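Long-range contacts in xylosidase (Xanthomonas axonopodis pv. citri, PDB 6XN2), which belongs to glycoside hydrolase family 43, binds xylose units in its pocket and probably cleaves xylose from xylo-oligosaccharides: residues 112-117 / 136-141; 144-149 / 161-166; 182-187 / 217-222. All blocks are in the same frame, centred on the assembly; numbering follows the deposited sequence.

Interaction 1 of 3, residues 112-117 / 136-141; sequences WAQRQM and KRADGM
Lys136 meets residues 114-116 through both its backbone and its side chain, and the bonding shows how a bulge joins a loop to the end of strand 128-136. Its carbonyl O takes Gln114 N at 2.8 Å and, more weakly, Arg115 N, while Lys136 N returns a bond to Arg115 O at 3.0 Å. With Gln114 and Arg115 both facing one residue, this is a classic beta bulge. The Lys136 side chain then runs alongside those of Arg115 and Gln116, and its turn at chi3 (-87°) brings NZ to Gln116 OE1. At 2.5 Å from NZ to OE1 the bond is unusually short, so its exact length is doubtful. Gln116 NE2 is bonded in turn to the carbonyl of Phe81, a residue of the xylose pocket. Arg137 follows, its CG set against the ring edge of Trp112, 3.9 Å from CE3. Its guanidinium turns back to grip Asp139 side-on, NE to OD1 and NH2 to OD2. At Ala138, CA lies 3.3 Å from Gln114 OE1, and a water ties that same oxygen to Arg115 NE and Arg137 O. Asp139 OD1 also accepts Met141 N, an Asx turn that follows on the type I turn from Arg137 to Gly140. Lys136 and Arg115 bring two cations together, NH2 and NZ being 3.6 Å apart. Gln116 OE1, over the centre of the Arg115 guanidinium and bonded to the lysine, probably eases their repulsion, as may the water that accepts from Arg115 NH2 and weakly from NZ.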
# COMPACT_ATOMS: atom_id res chain seq x y z
N TRP A 112 -11.19 16.31 10.34
CA TRP A 112 -11.98 16.13 9.13
C TRP A 112 -12.48 14.69 8.96
O TRP A 112 -13.37 14.44 8.16
CB TRP A 112 -11.16 16.54 7.89
CG TRP A 112 -9.95 15.69 7.62
CD1 TRP A 112 -8.67 15.93 8.04
CD2 TRP A 112 -9.91 14.47 6.87
NE1 TRP A 112 -7.83 14.93 7.59
CE2 TRP A 112 -8.57 14.02 6.88
CE3 TRP A 112 -10.87 13.71 6.20
CZ2 TRP A 112 -8.17 12.84 6.24
CZ3 TRP A 112 -10.48 12.54 5.57
CH2 TRP A 112 -9.14 12.12 5.59
N ALA A 113 -11.90 13.76 9.71
CA ALA A 113 -12.22 12.34 9.52
C ALA A 113 -13.15 11.80 10.60
O ALA A 113 -13.02 12.17 11.77
CB ALA A 113 -10.95 11.52 9.48
N GLN A 114 -14.06 10.92 10.21
CA GLN A 114 -14.94 10.27 11.18
C GLN A 114 -14.45 8.87 11.54
O GLN A 114 -14.45 8.48 12.71
CB GLN A 114 -16.38 10.19 10.65
CG GLN A 114 -17.38 9.70 11.69
CD GLN A 114 -18.59 9.01 11.08
OE1 GLN A 114 -19.15 9.46 10.08
NE2 GLN A 114 -18.99 7.89 11.68
N ARG A 115 -14.04 8.11 10.54
CA ARG A 115 -13.75 6.70 10.76
C ARG A 115 -12.85 6.09 9.69
O ARG A 115 -12.48 6.76 8.72
CB ARG A 115 -15.06 5.91 10.83
CG ARG A 115 -15.86 5.97 9.54
CD ARG A 115 -17.28 5.47 9.72
NE ARG A 115 -17.91 5.24 8.42
CZ ARG A 115 -18.12 4.03 7.89
NH1 ARG A 115 -17.76 2.94 8.57
NH2 ARG A 115 -18.69 3.91 6.70
N GLN A 116 -12.52 4.82 9.89
CA GLN A 116 -11.79 4.00 8.93
C GLN A 116 -10.44 4.59 8.54
O GLN A 116 -10.24 5.11 7.44
CB GLN A 116 -12.65 3.75 7.70
CG GLN A 116 -13.88 2.90 8.03
CD GLN A 116 -14.68 2.52 6.81
OE1 GLN A 116 -15.11 3.37 6.04
NE2 GLN A 116 -14.90 1.22 6.63
N MET A 117 -9.51 4.49 9.48
CA MET A 117 -8.12 4.87 9.26
C MET A 117 -7.42 3.72 8.55
O MET A 117 -6.97 2.76 9.20
CB MET A 117 -7.45 5.21 10.58
CG MET A 117 -8.15 6.34 11.33
SD MET A 117 -7.56 7.95 10.75
CE MET A 117 -6.17 8.22 11.85
N LYS A 136 -12.22 8.29 6.19
CA LYS A 136 -13.53 8.59 5.66
C LYS A 136 -14.15 9.78 6.39
O LYS A 136 -14.18 9.81 7.62
CB LYS A 136 -14.42 7.35 5.77
CG LYS A 136 -15.71 7.44 5.00
CD LYS A 136 -16.42 6.10 4.96
CE LYS A 136 -15.95 5.26 3.78
NZ LYS A 136 -16.43 3.85 3.92
N ARG A 137 -14.68 10.72 5.63
CA ARG A 137 -15.36 11.86 6.20
C ARG A 137 -16.71 11.44 6.72
O ARG A 137 -17.22 10.40 6.38
CB ARG A 137 -15.59 12.94 5.15
CG ARG A 137 -14.36 13.46 4.48
CD ARG A 137 -14.59 14.66 3.60
NE ARG A 137 -15.76 14.55 2.76
CZ ARG A 137 -15.77 14.75 1.45
NH1 ARG A 137 -14.67 15.02 0.83
NH2 ARG A 137 -16.89 14.64 0.77
N ALA A 138 -17.32 12.29 7.52
CA ALA A 138 -18.64 11.97 8.06
C ALA A 138 -19.64 11.65 6.94
O ALA A 138 -20.54 10.83 7.14
CB ALA A 138 -19.15 13.10 8.91
N ASP A 139 -19.47 12.27 5.78
CA ASP A 139 -20.40 12.05 4.67
C ASP A 139 -20.06 10.81 3.84
O ASP A 139 -20.61 10.62 2.75
CB ASP A 139 -20.47 13.29 3.76
CG ASP A 139 -19.17 13.56 2.98
OD1 ASP A 139 -18.20 12.77 3.07
OD2 ASP A 139 -19.14 14.58 2.27
N GLY A 140 -19.15 9.99 4.34
CA GLY A 140 -18.88 8.70 3.73
C GLY A 140 -17.80 8.68 2.66
O GLY A 140 -17.44 7.61 2.17
N MET A 141 -17.25 9.82 2.30
CA MET A 141 -16.23 9.87 1.30
C MET A 141 -14.82 9.77 1.85
O MET A 141 -14.47 10.46 2.76
CB MET A 141 -16.32 11.18 0.53
CG MET A 141 -17.62 11.46 -0.20
SD MET A 141 -18.02 10.26 -1.45
CE MET A 141 -18.98 9.12 -0.56
O HOH W 1 -18.67 7.87 7.58
O HOH W 2 -18.59 1.77 5.08

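Interaction 2 of 3, residues 144-149 / 161-166; sequences IGVAVG and QPIAGT
Thr166 OG1 is held from two directions: it accepts from Ile144 N at 3.2 Å and gives its proton to Ile163 O at 2.7 Å. The first bond crosses the contact and the second stays within the loop, a compact case of one hydroxyl serving both a strand and the loop beside it. A chi1 of 69° places OG1 between the backbone N and the carbonyl carbon of its own residue, the position from which it can reach both partners. Thr166 N donates to the same Ile163 O and closes the type II turn from Ile163 to Thr166, to which the hydroxyl adds a second bond. Gly165 takes the positive phi of that turn (95°).

At its other end Ile163 bonds to the strand: its N donates to Ile144 O at 2.8 Å, while Pro162 CB packs 3.6 Å from the same oxygen. The Ile163 side chain crosses that of Ile144 at a slant, and its CD1 comes 4.0 Å from Val146 CB and 4.2 Å from Ile144 CG2. Further along, a water accepts from Val146 N and donates to Gln161 O, joining the two segments.

Strand 142-149 belongs to one blade of the five-bladed beta-propeller usual in family 43. It pairs with strand 128-136 on one side and with the short outer strand 157-158 on the other, and the loop of 161-166 continues past that outer strand. Ile163 rests on Tyr132 of strand 128-136, whereas Ile144 touches Phe185 and Thr166 touches Leu183, both on strand 181-185 of the next blade.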
# COMPACT_ATOMS: atom_id res chain seq x y z
N ILE A 144 -7.46 11.64 1.63
CA ILE A 144 -6.16 11.37 2.18
C ILE A 144 -5.69 12.58 2.97
O ILE A 144 -5.65 13.68 2.44
CB ILE A 144 -5.16 11.01 1.07
CG1 ILE A 144 -5.56 9.68 0.45
CG2 ILE A 144 -3.74 10.94 1.63
CD1 ILE A 144 -4.81 9.36 -0.78
N GLY A 145 -5.38 12.36 4.24
CA GLY A 145 -4.86 13.41 5.09
C GLY A 145 -3.39 13.18 5.38
O GLY A 145 -2.83 12.14 5.03
N VAL A 146 -2.75 14.16 6.01
CA VAL A 146 -1.37 13.98 6.41
C VAL A 146 -1.19 14.48 7.85
O VAL A 146 -1.93 15.34 8.33
CB VAL A 146 -0.39 14.70 5.42
CG1 VAL A 146 -0.57 16.21 5.48
CG2 VAL A 146 1.06 14.31 5.69
N ALA A 147 -0.22 13.90 8.54
CA ALA A 147 0.13 14.29 9.90
C ALA A 147 1.64 14.48 10.01
O ALA A 147 2.41 13.77 9.37
CB ALA A 147 -0.36 13.25 10.89
N VAL A 148 2.06 15.46 10.80
CA VAL A 148 3.47 15.84 10.83
C VAL A 148 4.11 15.57 12.20
O VAL A 148 3.49 15.78 13.24
CB VAL A 148 3.65 17.33 10.46
CG1 VAL A 148 5.10 17.64 10.14
CG2 VAL A 148 2.75 17.69 9.28
N GLY A 149 5.35 15.13 12.17
CA GLY A 149 6.13 14.85 13.34
C GLY A 149 7.57 15.23 13.15
O GLY A 149 8.01 15.48 12.08
N GLN A 161 -7.54 19.58 7.87
CA GLN A 161 -8.24 19.22 6.64
C GLN A 161 -7.43 18.19 5.85
O GLN A 161 -6.22 18.10 6.04
CB GLN A 161 -8.50 20.46 5.78
CG GLN A 161 -9.55 21.39 6.35
CD GLN A 161 -9.40 22.82 5.84
OE1 GLN A 161 -8.91 23.07 4.73
NE2 GLN A 161 -9.83 23.77 6.66
N PRO A 162 -8.07 17.47 4.95
CA PRO A 162 -7.34 16.52 4.14
C PRO A 162 -6.57 17.18 3.01
O PRO A 162 -6.74 18.33 2.74
CB PRO A 162 -8.45 15.63 3.57
CG PRO A 162 -9.61 16.49 3.51
CD PRO A 162 -9.51 17.40 4.70
N ILE A 163 -5.73 16.44 2.34
CA ILE A 163 -4.98 17.01 1.27
C ILE A 163 -5.87 17.35 0.09
O ILE A 163 -6.59 16.53 -0.38
CB ILE A 163 -3.86 16.08 0.81
CG1 ILE A 163 -2.92 15.82 1.98
CG2 ILE A 163 -3.13 16.68 -0.35
CD1 ILE A 163 -1.95 14.70 1.77
N ALA A 164 -5.83 18.59 -0.36
CA ALA A 164 -6.67 18.96 -1.46
C ALA A 164 -6.24 18.25 -2.70
O ALA A 164 -5.10 18.17 -2.97
CB ALA A 164 -6.63 20.46 -1.68
N GLY A 165 -7.19 17.76 -3.45
CA GLY A 165 -6.91 17.05 -4.66
C GLY A 165 -6.85 15.57 -4.45
O GLY A 165 -6.63 14.84 -5.36
N THR A 166 -7.02 15.15 -3.20
CA THR A 166 -7.01 13.76 -2.90
C THR A 166 -8.40 13.27 -2.67
O THR A 166 -9.29 13.98 -2.40
CB THR A 166 -6.12 13.37 -1.73
OG1 THR A 166 -6.66 13.85 -0.52
CG2 THR A 166 -4.75 13.89 -1.94
O HOH W 3 -4.04 16.60 5.42

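Interaction 3 of 3, residues 182-187 / 217-222; sequences YLYFGG and PRVARL
The Phe185 ring lies over the root of the Arg218 side chain, its face covering CB, which stands 3.6 Å from the ring centroid and only 14° off the normal. This CH-pi contact follows from a chi1 of 59°, which swings the ring across to the neighbouring strand. Beyond CB the arginine bends twice and leads away to Ser233, whose hydroxyl accepts from NE. Leu183 and Ala220 share this sheet face, and Leu222 comes in beside them, its CD2 resting 4.0 Å from Leu183 CB.

Strands 182-185 and 218-221 run antiparallel as the two central strands of a four-stranded propeller blade, between 172-175 and 234-239. Leu183 with Ala220 and Phe185 with Arg218 are the hydrogen-bonded pairs, each exchanging two N-H···O bonds; the shortest is Arg218 N to Phe185 O at 2.7 Å. Between them, at the non-hydrogen-bonded pair Tyr184 and Val219, CA-H···O contacts add to the ladder, among them Val219 CA to Leu183 O at 3.2 Å.

On the opposite sheet face Val219 is the bump. Its CG2 presses on the Tyr184 ring face, offset toward the rim and only 3.3 Å from CE2, a tight fit, and the same methyl reaches 4.3 Å from Tyr182 CB. The methyl fills the hollow beside the Tyr184 ring and CB of Tyr182. Tyr184 lies alongside the valine, with its hydroxyl bonded to the carbonyl of Pro288. The Tyr182 ring instead lies obliquely beside the start of Arg221, CD2 being 3.8 Å from the arginine CA, and the end of that side chain leads away.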
# COMPACT_ATOMS: atom_id res chain seq x y z
N TYR A 182 6.61 11.91 -4.73
CA TYR A 182 5.41 11.70 -5.49
C TYR A 182 4.39 10.92 -4.69
O TYR A 182 4.71 9.96 -4.08
CB TYR A 182 5.68 10.94 -6.78
CG TYR A 182 6.59 11.62 -7.76
CD1 TYR A 182 7.93 11.47 -7.69
CD2 TYR A 182 6.10 12.39 -8.74
CE1 TYR A 182 8.77 12.09 -8.57
CE2 TYR A 182 6.92 13.01 -9.63
CZ TYR A 182 8.25 12.87 -9.54
OH TYR A 182 9.07 13.48 -10.43
N LEU A 183 3.16 11.37 -4.72
CA LEU A 183 2.09 10.66 -4.03
C LEU A 183 1.30 9.82 -5.02
O LEU A 183 0.86 10.31 -6.06
CB LEU A 183 1.16 11.65 -3.31
CG LEU A 183 -0.11 11.03 -2.69
CD1 LEU A 183 0.22 10.08 -1.54
CD2 LEU A 183 -1.07 12.13 -2.26
N TYR A 184 1.15 8.54 -4.69
CA TYR A 184 0.31 7.63 -5.46
C TYR A 184 -0.88 7.25 -4.62
O TYR A 184 -0.74 7.04 -3.42
CB TYR A 184 1.08 6.37 -5.86
CG TYR A 184 2.27 6.64 -6.75
CD1 TYR A 184 3.50 7.01 -6.20
CD2 TYR A 184 2.17 6.51 -8.14
CE1 TYR A 184 4.60 7.25 -7.02
CE2 TYR A 184 3.27 6.75 -8.96
CZ TYR A 184 4.48 7.13 -8.39
OH TYR A 184 5.57 7.37 -9.19
N PHE A 185 -2.06 7.15 -5.23
CA PHE A 185 -3.21 6.69 -4.47
C PHE A 185 -4.30 6.06 -5.34
O PHE A 185 -4.28 6.16 -6.57
CB PHE A 185 -3.80 7.84 -3.63
CG PHE A 185 -4.23 9.06 -4.42
CD1 PHE A 185 -3.33 10.06 -4.76
CD2 PHE A 185 -5.57 9.24 -4.77
CE1 PHE A 185 -3.73 11.19 -5.46
CE2 PHE A 185 -5.98 10.38 -5.47
CZ PHE A 185 -5.06 11.35 -5.82
N GLY A 186 -5.24 5.40 -4.68
CA GLY A 186 -6.36 4.80 -5.36
C GLY A 186 -6.71 3.40 -4.92
O GLY A 186 -5.86 2.59 -4.56
N GLY A 187 -8.00 3.11 -4.94
CA GLY A 187 -8.49 1.76 -4.71
C GLY A 187 -9.91 1.74 -5.22
O GLY A 187 -10.68 2.66 -4.92
N PRO A 217 -4.07 3.86 -10.79
CA PRO A 217 -3.88 4.70 -9.61
C PRO A 217 -3.65 6.16 -10.02
O PRO A 217 -3.43 6.43 -11.20
CB PRO A 217 -2.64 4.10 -8.94
CG PRO A 217 -1.88 3.47 -10.08
CD PRO A 217 -2.93 2.96 -11.04
N ARG A 218 -3.64 7.06 -9.08
CA ARG A 218 -3.37 8.43 -9.36
C ARG A 218 -1.95 8.79 -8.91
O ARG A 218 -1.44 8.17 -8.03
CB ARG A 218 -4.35 9.28 -8.62
CG ARG A 218 -5.78 8.89 -8.86
CD ARG A 218 -6.15 8.98 -10.32
NE ARG A 218 -6.08 10.34 -10.82
CZ ARG A 218 -6.57 10.72 -11.97
NH1 ARG A 218 -7.17 9.86 -12.74
NH2 ARG A 218 -6.48 11.96 -12.36
N VAL A 219 -1.34 9.77 -9.54
CA VAL A 219 -0.02 10.19 -9.14
C VAL A 219 0.07 11.70 -9.17
O VAL A 219 -0.46 12.32 -10.02
CB VAL A 219 1.07 9.58 -10.01
CG1 VAL A 219 0.91 9.95 -11.45
CG2 VAL A 219 2.45 9.93 -9.51
N ALA A 220 0.70 12.28 -8.17
CA ALA A 220 0.89 13.70 -8.12
C ALA A 220 2.15 14.04 -7.38
O ALA A 220 2.37 13.58 -6.32
CB ALA A 220 -0.27 14.36 -7.47
N ARG A 221 2.96 14.89 -7.97
CA ARG A 221 4.16 15.33 -7.29
C ARG A 221 3.74 16.14 -6.08
O ARG A 221 2.82 16.90 -6.11
CB ARG A 221 5.08 16.16 -8.19
CG ARG A 221 6.39 16.52 -7.55
CD ARG A 221 7.32 17.30 -8.42
NE ARG A 221 6.87 18.65 -8.68
CZ ARG A 221 7.07 19.68 -7.86
NH1 ARG A 221 7.68 19.53 -6.70
NH2 ARG A 221 6.61 20.87 -8.20
N LEU A 222 4.46 15.96 -5.00
CA LEU A 222 4.18 16.68 -3.82
C LEU A 222 4.92 18.00 -3.78
O LEU A 222 5.99 18.12 -4.25
CB LEU A 222 4.60 15.86 -2.60
CG LEU A 222 3.71 14.69 -2.22
CD1 LEU A 222 4.36 13.83 -1.18
CD2 LEU A 222 2.37 15.13 -1.75

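The three contacts follow one another along the chain. Interactions 1 and 2, their centres about 13 Å apart, meet where Trp112 CG packs 3.4 Å from Pro162 CD. Interactions 2 and 3, also about 13 Å apart at their centres, join at Ile144 CD1 and Phe185 CB, 3.4 Å from each other. Interactions 1 and 3 do not touch: about 10 Å separates their nearest atoms, so interaction 2 bridges them. The side chain of Gln116 lies about 8 Å from bound xylose at their nearest atoms, and the pocket residues Trp118 and Ala119 directly follow 112-117. In interaction 3 the nearest atom of the Tyr184 side chain is about 9 Å from the calcium ion.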